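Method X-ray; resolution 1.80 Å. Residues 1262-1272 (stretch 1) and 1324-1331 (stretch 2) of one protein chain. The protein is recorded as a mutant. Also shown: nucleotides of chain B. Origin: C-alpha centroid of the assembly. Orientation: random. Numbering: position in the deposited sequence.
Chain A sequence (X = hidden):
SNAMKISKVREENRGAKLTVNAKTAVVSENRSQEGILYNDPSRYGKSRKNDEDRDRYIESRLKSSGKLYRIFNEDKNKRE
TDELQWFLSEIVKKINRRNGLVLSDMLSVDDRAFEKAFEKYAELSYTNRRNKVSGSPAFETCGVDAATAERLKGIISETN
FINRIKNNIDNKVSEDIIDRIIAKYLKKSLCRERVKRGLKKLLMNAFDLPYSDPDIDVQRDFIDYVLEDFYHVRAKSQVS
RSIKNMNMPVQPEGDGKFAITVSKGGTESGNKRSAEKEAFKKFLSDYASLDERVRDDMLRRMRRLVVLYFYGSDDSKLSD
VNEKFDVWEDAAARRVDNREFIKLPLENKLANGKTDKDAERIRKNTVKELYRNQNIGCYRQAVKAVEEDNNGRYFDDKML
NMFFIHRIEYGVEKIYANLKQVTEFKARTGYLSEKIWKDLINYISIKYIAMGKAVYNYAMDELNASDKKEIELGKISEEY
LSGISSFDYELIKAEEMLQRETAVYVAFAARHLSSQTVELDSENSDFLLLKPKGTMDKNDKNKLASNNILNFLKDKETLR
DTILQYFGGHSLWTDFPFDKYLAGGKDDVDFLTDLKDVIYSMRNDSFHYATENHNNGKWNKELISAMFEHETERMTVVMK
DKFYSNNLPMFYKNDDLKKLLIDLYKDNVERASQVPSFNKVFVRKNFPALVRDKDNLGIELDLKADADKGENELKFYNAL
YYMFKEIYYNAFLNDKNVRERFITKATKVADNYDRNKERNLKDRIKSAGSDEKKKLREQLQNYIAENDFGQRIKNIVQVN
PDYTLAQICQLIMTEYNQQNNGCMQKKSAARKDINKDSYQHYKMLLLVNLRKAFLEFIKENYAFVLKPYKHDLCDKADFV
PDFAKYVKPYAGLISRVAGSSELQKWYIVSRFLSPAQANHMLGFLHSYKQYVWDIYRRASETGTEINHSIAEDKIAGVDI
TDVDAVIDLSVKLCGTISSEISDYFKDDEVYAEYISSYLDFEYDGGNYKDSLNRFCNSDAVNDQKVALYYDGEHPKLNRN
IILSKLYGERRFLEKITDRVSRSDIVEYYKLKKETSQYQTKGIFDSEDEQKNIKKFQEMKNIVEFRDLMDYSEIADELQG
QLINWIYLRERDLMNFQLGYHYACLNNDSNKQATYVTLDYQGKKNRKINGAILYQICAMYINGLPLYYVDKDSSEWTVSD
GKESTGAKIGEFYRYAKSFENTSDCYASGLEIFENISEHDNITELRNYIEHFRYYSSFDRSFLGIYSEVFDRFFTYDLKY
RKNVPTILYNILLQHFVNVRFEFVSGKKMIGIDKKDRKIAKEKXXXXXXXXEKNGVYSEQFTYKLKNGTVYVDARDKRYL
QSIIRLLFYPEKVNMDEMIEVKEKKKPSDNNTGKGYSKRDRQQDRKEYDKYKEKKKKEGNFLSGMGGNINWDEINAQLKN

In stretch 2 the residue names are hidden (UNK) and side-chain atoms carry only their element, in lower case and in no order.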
# COMPACT_ATOMS: atom_id res chain seq x y z
N PHE A 1262 -18.39 3.68 6.46
CA PHE A 1262 -16.99 3.46 6.10
C PHE A 1262 -16.06 4.11 7.12
O PHE A 1262 -15.09 3.50 7.55
CB PHE A 1262 -16.73 3.99 4.69
CG PHE A 1262 -17.01 2.95 3.62
CD1 PHE A 1262 -16.24 1.80 3.55
CD2 PHE A 1262 -18.04 3.12 2.72
CE1 PHE A 1262 -16.47 0.83 2.58
CE2 PHE A 1262 -18.29 2.15 1.73
CZ PHE A 1262 -17.50 1.01 1.67
N LEU A 1263 -16.35 5.35 7.53
CA LEU A 1263 -15.51 5.97 8.55
C LEU A 1263 -15.53 5.18 9.84
O LEU A 1263 -14.51 5.08 10.53
CB LEU A 1263 -15.96 7.41 8.82
CG LEU A 1263 -15.42 8.41 7.81
CD1 LEU A 1263 -16.06 9.75 8.12
CD2 LEU A 1263 -13.90 8.53 7.88
N GLY A 1264 -16.68 4.63 10.20
CA GLY A 1264 -16.76 3.86 11.43
C GLY A 1264 -15.98 2.55 11.35
O GLY A 1264 -15.40 2.10 12.33
N ILE A 1265 -16.00 1.92 10.18
CA ILE A 1265 -15.23 0.69 10.00
C ILE A 1265 -13.75 0.99 10.01
O ILE A 1265 -12.97 0.34 10.71
CB ILE A 1265 -15.66 -0.02 8.71
CG1 ILE A 1265 -17.10 -0.52 8.82
CG2 ILE A 1265 -14.72 -1.23 8.43
CD1 ILE A 1265 -17.81 -0.65 7.46
N TYR A 1266 -13.33 2.00 9.23
CA TYR A 1266 -11.93 2.42 9.26
C TYR A 1266 -11.53 2.83 10.67
O TYR A 1266 -10.41 2.54 11.12
CB TYR A 1266 -11.70 3.56 8.27
CG TYR A 1266 -11.38 3.05 6.88
CD1 TYR A 1266 -12.37 2.51 6.07
CD2 TYR A 1266 -10.07 3.08 6.40
CE1 TYR A 1266 -12.06 2.01 4.79
CE2 TYR A 1266 -9.75 2.59 5.14
CZ TYR A 1266 -10.74 2.04 4.36
OH TYR A 1266 -10.43 1.55 3.12
N SER A 1267 -12.45 3.46 11.41
CA SER A 1267 -12.15 3.84 12.79
C SER A 1267 -11.88 2.61 13.64
O SER A 1267 -10.98 2.61 14.47
CB SER A 1267 -13.30 4.64 13.41
OG SER A 1267 -13.46 5.88 12.80
N GLU A 1268 -12.68 1.56 13.45
CA GLU A 1268 -12.50 0.39 14.30
C GLU A 1268 -11.25 -0.39 13.90
O GLU A 1268 -10.58 -0.96 14.77
CB GLU A 1268 -13.73 -0.51 14.28
CG GLU A 1268 -13.57 -1.66 15.27
CD GLU A 1268 -14.78 -2.54 15.37
OE1 GLU A 1268 -14.71 -3.53 16.12
OE2 GLU A 1268 -15.80 -2.26 14.70
N VAL A 1269 -10.92 -0.40 12.61
CA VAL A 1269 -9.64 -0.97 12.18
C VAL A 1269 -8.50 -0.23 12.87
O VAL A 1269 -7.63 -0.84 13.50
CB VAL A 1269 -9.52 -0.92 10.65
CG1 VAL A 1269 -8.08 -1.24 10.20
CG2 VAL A 1269 -10.51 -1.90 10.00
N PHE A 1270 -8.51 1.09 12.78
CA PHE A 1270 -7.50 1.90 13.45
C PHE A 1270 -7.45 1.60 14.95
O PHE A 1270 -6.38 1.51 15.54
CB PHE A 1270 -7.79 3.39 13.22
CG PHE A 1270 -6.80 4.31 13.86
CD1 PHE A 1270 -5.46 4.31 13.45
CD2 PHE A 1270 -7.20 5.22 14.84
CE1 PHE A 1270 -4.53 5.15 14.03
CE2 PHE A 1270 -6.29 6.08 15.42
CZ PHE A 1270 -4.96 6.07 15.01
N ASP A 1271 -8.62 1.46 15.57
CA ASP A 1271 -8.66 1.31 17.01
C ASP A 1271 -8.08 -0.02 17.46
O ASP A 1271 -7.32 -0.08 18.43
CB ASP A 1271 -10.08 1.46 17.52
CG ASP A 1271 -10.15 1.31 19.03
OD1 ASP A 1271 -9.97 2.33 19.74
OD2 ASP A 1271 -10.34 0.17 19.50
N ARG A 1272 -8.43 -1.12 16.76
CA ARG A 1272 -8.06 -2.42 17.31
C ARG A 1272 -7.79 -3.54 16.32
O ARG A 1272 -7.59 -4.67 16.77
CB ARG A 1272 -9.14 -2.90 18.30
CG ARG A 1272 -10.54 -3.05 17.71
CD ARG A 1272 -11.46 -3.62 18.80
NE ARG A 1272 -12.87 -3.63 18.44
CZ ARG A 1272 -13.82 -3.99 19.31
NH1 ARG A 1272 -13.48 -4.36 20.54
NH2 ARG A 1272 -15.10 -4.00 18.94
N UNK A 1324 -15.15 3.18 25.21
CA UNK A 1324 -14.75 4.18 24.23
C UNK A 1324 -13.87 3.55 23.14
O UNK A 1324 -13.18 2.56 23.37
c UNK A 1324 -14.79 5.94 26.06
o UNK A 1324 -14.17 8.13 26.73
c UNK A 1324 -14.88 7.44 25.96
o UNK A 1324 -15.64 7.94 25.09
c UNK A 1324 -14.01 5.32 24.91
N UNK A 1325 -13.93 4.13 21.95
CA UNK A 1325 -13.23 3.61 20.78
C UNK A 1325 -12.72 4.80 19.98
O UNK A 1325 -13.36 5.85 19.98
s UNK A 1325 -13.43 2.05 18.38
c UNK A 1325 -14.17 2.77 19.90
N UNK A 1326 -11.55 4.64 19.34
CA UNK A 1326 -11.11 5.70 18.42
C UNK A 1326 -12.20 5.97 17.40
O UNK A 1326 -12.82 5.04 16.88
c UNK A 1326 -9.82 5.30 17.70
N UNK A 1327 -12.42 7.24 17.09
CA UNK A 1327 -13.37 7.60 16.05
C UNK A 1327 -12.67 8.58 15.12
O UNK A 1327 -12.28 9.68 15.55
n UNK A 1327 -17.97 10.48 14.23
c UNK A 1327 -17.86 10.86 15.50
c UNK A 1327 -15.67 8.56 15.55
c UNK A 1327 -14.65 8.22 16.62
n UNK A 1327 -17.45 9.99 16.42
c UNK A 1327 -17.08 8.62 16.13
n UNK A 1327 -18.16 12.10 15.85
N UNK A 1328 -12.46 8.17 13.88
CA UNK A 1328 -11.94 9.05 12.84
C UNK A 1328 -13.12 9.76 12.23
O UNK A 1328 -14.06 9.13 11.73
c UNK A 1328 -9.39 6.41 11.48
c UNK A 1328 -10.69 9.19 10.69
c UNK A 1328 -11.16 8.26 11.78
c UNK A 1328 -10.01 7.47 12.42
N UNK A 1329 -13.10 11.08 12.27
CA UNK A 1329 -14.17 11.79 11.60
C UNK A 1329 -13.49 12.88 10.80
O UNK A 1329 -12.26 12.93 10.73
o UNK A 1329 -16.35 12.78 11.91
c UNK A 1329 -14.58 13.48 13.42
c UNK A 1329 -15.18 12.34 12.61
N UNK A 1330 -14.29 13.74 10.18
CA UNK A 1330 -13.77 14.81 9.35
C UNK A 1330 -14.16 16.13 9.99
O UNK A 1330 -15.27 16.25 10.53
c UNK A 1330 -13.86 15.85 7.07
c UNK A 1330 -14.28 14.67 7.90
c UNK A 1330 -13.71 13.38 7.30
c UNK A 1330 -14.30 13.00 5.98
N UNK A 1331 -13.24 17.10 9.97
CA UNK A 1331 -13.49 18.41 10.57
C UNK A 1331 -14.84 18.95 10.13
O UNK A 1331 -15.16 18.97 8.94
c UNK A 1331 -10.82 21.24 10.91
n UNK A 1331 -8.83 22.99 9.98
n UNK A 1331 -10.07 23.48 8.10
c UNK A 1331 -9.93 22.82 9.25
c UNK A 1331 -12.13 20.50 11.18
n UNK A 1331 -10.88 22.00 9.67
c UNK A 1331 -12.37 19.38 10.17
P A B 3 -6.06 0.65 27.65
OP1 A B 3 -4.89 1.33 27.02
OP2 A B 3 -6.39 0.89 29.08
O5' A B 3 -7.40 0.98 26.86
C5' A B 3 -7.51 2.16 26.13
C4' A B 3 -8.13 1.89 24.79
O4' A B 3 -9.56 2.10 24.90
C3' A B 3 -7.65 2.85 23.72
O3' A B 3 -6.49 2.37 23.06
C2' A B 3 -8.87 3.01 22.83
O2' A B 3 -9.02 1.88 22.00
C1' A B 3 -9.98 2.97 23.88
N9 A B 3 -10.23 4.27 24.51
C8 A B 3 -10.08 4.58 25.86
N7 A B 3 -10.40 5.82 26.15
C5 A B 3 -10.78 6.36 24.92
C6 A B 3 -11.24 7.63 24.55
N6 A B 3 -11.37 8.63 25.43
N1 A B 3 -11.55 7.86 23.25
C2 A B 3 -11.40 6.84 22.39
N3 A B 3 -10.98 5.60 22.62
C4 A B 3 -10.68 5.42 23.92
P A B 4 -5.23 3.34 22.87
OP1 A B 4 -4.17 2.52 22.19
OP2 A B 4 -4.94 4.05 24.14
O5' A B 4 -5.75 4.43 21.85
C5' A B 4 -6.18 4.07 20.55
C4' A B 4 -6.82 5.24 19.87
O4' A B 4 -8.00 5.65 20.61
C3' A B 4 -5.98 6.50 19.82
O3' A B 4 -5.04 6.47 18.76
C2' A B 4 -7.02 7.59 19.68
O2' A B 4 -7.53 7.63 18.35
C1' A B 4 -8.12 7.05 20.58
N9 A B 4 -8.00 7.54 21.97
C8 A B 4 -7.51 6.89 23.08
N7 A B 4 -7.58 7.62 24.18
C5 A B 4 -8.16 8.81 23.75
C6 A B 4 -8.51 10.01 24.41
N6 A B 4 -8.34 10.24 25.71
N1 A B 4 -9.09 10.98 23.66
C2 A B 4 -9.28 10.78 22.36
N3 A B 4 -8.98 9.70 21.63
C4 A B 4 -8.42 8.76 22.39

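Residues 1262-1272 form a helix crossed at 136° by a strand that covers 1324-1330, with the two axes 6.9 Å apart at their closest.

Position 1324 carries three carbons in a row, the last bearing two oxygens. Its CA-to-CB bond points away from the helix, and no side-chain atom comes within 7 Å of it. A carboxylate at the end of two further carbons makes this Glu1324; its OE1 lies 3.1 Å from N6 of A3 of chain B.

At 1325 there is one carbon followed by one sulfur, which lies 3.4 Å from CG of Asp1271. The sulfur at the end of so short a chain identifies Cys1325.

Position 1326 has a single side-chain carbon, directed toward the helix and 3.9 Å from CD2 of Phe1270. With nothing beyond CB, this is Ala1326.

The side chain of 1327 runs through three carbons to a nitrogen and then a carbon holding two more nitrogens. Its CA-to-CB bond points away from the helix, although its CA lies only 5.1 Å from CA of Ser1267. The guanidinium marks Arg1327.

Four carbons make up the side chain at 1328, forked at the first, with one arm two carbons long. The CA-to-CB bond points toward the helix; the end carbon of the longer arm lies 3.8 Å from CB of Phe1270 and the carbon of the short arm 4.3 Å from CD2 of Leu1263. This is Ile1328.

Position 1329 has one carbon bearing an oxygen and a second carbon, and its CA-to-CB bond points away. The branched hydroxyl side chain is that of Thr1329.

At 1330 the forked four-carbon pattern recurs, and the end of its longer arm lies 4.3 Å from CD1 of Leu1263; this is Ile1330.

Position 1331, beyond the strand, again shows three carbons, a nitrogen and a carbon with two nitrogens, and is out of reach of the helix; this is Arg1331.

The contact joins polar anchoring of the strand backbone to apolar packing. Ala1326 N donates to Asp1271 OD1 (2.8 Å, 180°), and Ile1328 N donates to Ser1267 OG (2.7 Å, 157°). These residues alternate along the strand, so helix side chains satisfy successive inward-facing amides. Ser1267 OG in turn donates to Leu1263 O at 2.6 Å, linking the helix backbone to the strand through one hydroxyl. Ile1328, with the largest covered area, packs beside these bonds against Leu1263 and Phe1270. Asp1271 OD1 also accepts a very short hydrogen bond, 2.5 Å, from O2' of A3, so one carboxylate oxygen ties strand and nucleotide to the helix.

Stretch 2, residues 1324-1331: ECARITIR
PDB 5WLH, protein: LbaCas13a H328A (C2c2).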